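Local coordinates for protein pectate lyase/Amb allergen (Acidovorax citrulli, PDB 4HWV) that probably cleaves pectate by lyase chemistry, as a calcium-binding, right-handed beta-helix member of polysaccharide lyase family 1, at residues Y45-R50 against I54-G59. Residues are numbered along the deposited sequence; the frame is centred on the assembly and turned at random.
Sequences YTVANR and IQALYG
Tyr-45 lays one face of its ring against the methyl of Ala-56: CB of Ala-56 stands 3.7 Å from the ring centroid and 19° off the normal, which fits a CH-pi contact. The tyrosine reaches there because CG lies beside the backbone N, opposite the carbonyl carbon (chi1 -48°), carrying the ring alongside the helix 50-57 and its OH on toward Gly-59, whose CA is 3.8 Å from that oxygen. A water joins the two segments at this end. It accepts from OH of Tyr-45 at 2.6 Å and donates to O of Ala-56 at 2.8 Å, tying the phenol indirectly to the last turn of the helix. There Gly-59, with positive phi, is the C-prime residue of a Schellman motif. Val-47, two residues along strand 44-47, adds its CG1 to the same methyl at 4.0 Å, and Ile-81 of the neighbouring strand 79-83 touches both Val-47 and Ala-56.

At the other end of the contact, the first turn of the helix is closed by a nearly straight bond from N of Ile-54 to O of Arg-50 (3.0 Å, 168°). Asn-49 is the N-cap residue, its OD1 accepting from N of Glu-52. Arg-50 has CG anti to its backbone N and runs extended to NE, which brings the guanidinium to the end of Ile-54; CD1 sits over one face, 3.5 Å from NH1 and displaced toward the rim. Val-158 O and Gly-68 O both bond to NH2, anchoring the group.

Dispersion and CH-pi contacts therefore hold strand to helix here, the phenol's polar link to the helix being water-mediated, while Arg-50 meets Ile-54 with a face and leaves its N-H groups to carbonyls such as those of Val-158 and Gly-68.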
loop_
_atom_site.group_PDB
_atom_site.type_symbol
_atom_site.label_atom_id
_atom_site.label_comp_id
_atom_site.label_asym_id
_atom_site.label_seq_id
_atom_site.Cartn_x
_atom_site.Cartn_y
_atom_site.Cartn_z
ATOM N N TYR A 45 4.148 -25.046 -18.111
ATOM C CA TYR A 45 4.706 -23.748 -18.478
ATOM C C TYR A 45 5.193 -22.977 -17.259
ATOM O O TYR A 45 4.654 -23.129 -16.150
ATOM C CB TYR A 45 3.623 -22.875 -19.107
ATOM C CG TYR A 45 2.760 -23.491 -20.191
ATOM C CD1 TYR A 45 3.061 -23.313 -21.532
ATOM C CD2 TYR A 45 1.594 -24.195 -19.872
ATOM C CE1 TYR A 45 2.236 -23.827 -22.531
ATOM C CE2 TYR A 45 0.758 -24.704 -20.855
ATOM C CZ TYR A 45 1.096 -24.513 -22.178
ATOM O OH TYR A 45 0.259 -24.989 -23.150
ATOM N N THR A 46 6.192 -22.126 -17.464
ATOM C CA THR A 46 6.589 -21.138 -16.459
ATOM C C THR A 46 6.350 -19.766 -17.088
ATOM O O THR A 46 6.865 -19.481 -18.171
ATOM C CB THR A 46 8.055 -21.291 -16.053
ATOM O OG1 THR A 46 8.262 -22.607 -15.561
ATOM C CG2 THR A 46 8.430 -20.280 -14.971
ATOM N N VAL A 47 5.542 -18.933 -16.421
ATOM C CA VAL A 47 5.134 -17.653 -16.987
ATOM C C VAL A 47 5.471 -16.487 -16.055
ATOM O O VAL A 47 5.435 -16.618 -14.828
ATOM C CB VAL A 47 3.606 -17.666 -17.303
ATOM C CG1 VAL A 47 3.289 -18.811 -18.264
ATOM C CG2 VAL A 47 2.757 -17.789 -16.053
ATOM N N ALA A 48 5.785 -15.344 -16.659
ATOM C CA ALA A 48 6.316 -14.199 -15.919
ATOM C C ALA A 48 5.645 -12.876 -16.307
ATOM O O ALA A 48 6.023 -11.812 -15.807
ATOM C CB ALA A 48 7.843 -14.096 -16.100
ATOM N N ASN A 49 4.648 -12.933 -17.191
ATOM C CA ASN A 49 3.920 -11.726 -17.581
ATOM C C ASN A 49 2.557 -12.107 -18.126
ATOM O O ASN A 49 2.248 -13.308 -18.308
ATOM C CB ASN A 49 4.735 -10.882 -18.589
ATOM C CG ASN A 49 4.935 -11.590 -19.922
ATOM O OD1 ASN A 49 3.968 -11.953 -20.580
ATOM N ND2 ASN A 49 6.199 -11.751 -20.341
ATOM N N ARG A 50 1.729 -11.099 -18.376
ATOM C CA ARG A 50 0.350 -11.320 -18.762
ATOM C C ARG A 50 0.223 -12.079 -20.087
ATOM O O ARG A 50 -0.645 -12.950 -20.239
ATOM C CB ARG A 50 -0.366 -9.975 -18.847
ATOM C CG ARG A 50 -1.854 -10.060 -19.247
ATOM C CD ARG A 50 -2.533 -8.673 -19.258
ATOM N NE ARG A 50 -3.938 -8.775 -19.637
ATOM C CZ ARG A 50 -4.357 -8.892 -20.900
ATOM N NH1 ARG A 50 -3.471 -8.904 -21.905
ATOM N NH2 ARG A 50 -5.663 -9.017 -21.155
ATOM N N ILE A 54 -1.562 -15.784 -20.479
ATOM C CA ILE A 54 -2.655 -16.015 -21.423
ATOM C C ILE A 54 -2.313 -17.120 -22.431
ATOM O O ILE A 54 -3.132 -18.001 -22.683
ATOM C CB ILE A 54 -3.062 -14.706 -22.124
ATOM C CG1 ILE A 54 -3.731 -13.777 -21.114
ATOM C CG2 ILE A 54 -3.986 -14.981 -23.328
ATOM C CD1 ILE A 54 -3.803 -12.324 -21.575
ATOM N N GLN A 55 -1.105 -17.105 -23.004
ATOM C CA GLN A 55 -0.777 -18.161 -23.955
ATOM C C GLN A 55 -0.811 -19.544 -23.294
ATOM O O GLN A 55 -1.234 -20.528 -23.906
ATOM C CB GLN A 55 0.581 -17.935 -24.630
ATOM C CG GLN A 55 0.637 -16.732 -25.571
ATOM C CD GLN A 55 -0.371 -16.766 -26.718
ATOM O OE1 GLN A 55 -1.049 -17.770 -26.971
ATOM N NE2 GLN A 55 -0.480 -15.639 -27.413
ATOM N N ALA A 56 -0.374 -19.642 -22.046
ATOM C CA ALA A 56 -0.428 -20.927 -21.352
ATOM C C ALA A 56 -1.880 -21.381 -21.175
ATOM O O ALA A 56 -2.238 -22.540 -21.432
ATOM C CB ALA A 56 0.298 -20.843 -20.017
ATOM N N LEU A 57 -2.736 -20.453 -20.765
ATOM C CA LEU A 57 -4.150 -20.780 -20.567
ATOM C C LEU A 57 -4.847 -21.151 -21.873
ATOM O O LEU A 57 -5.816 -21.920 -21.872
ATOM C CB LEU A 57 -4.869 -19.595 -19.909
ATOM C CG LEU A 57 -4.444 -19.282 -18.471
ATOM C CD1 LEU A 57 -4.955 -17.924 -18.054
ATOM C CD2 LEU A 57 -4.923 -20.339 -17.482
ATOM N N TYR A 58 -4.353 -20.591 -22.977
ATOM C CA TYR A 58 -4.973 -20.765 -24.289
ATOM C C TYR A 58 -4.204 -21.761 -25.168
ATOM O O TYR A 58 -4.489 -21.902 -26.356
ATOM C CB TYR A 58 -5.089 -19.407 -25.006
ATOM C CG TYR A 58 -6.240 -18.538 -24.521
ATOM C CD1 TYR A 58 -6.268 -18.034 -23.220
ATOM C CD2 TYR A 58 -7.296 -18.216 -25.370
ATOM C CE1 TYR A 58 -7.318 -17.250 -22.774
ATOM C CE2 TYR A 58 -8.348 -17.411 -24.936
ATOM C CZ TYR A 58 -8.352 -16.938 -23.630
ATOM O OH TYR A 58 -9.372 -16.148 -23.157
ATOM N N GLY A 59 -3.234 -22.471 -24.596
ATOM C CA GLY A 59 -2.470 -23.439 -25.371
ATOM C C GLY A 59 -1.859 -22.838 -26.621
ATOM O O GLY A 59 -1.856 -23.450 -27.696
HETATM O O HOH W 1 -2.193 -25.225 -22.204
#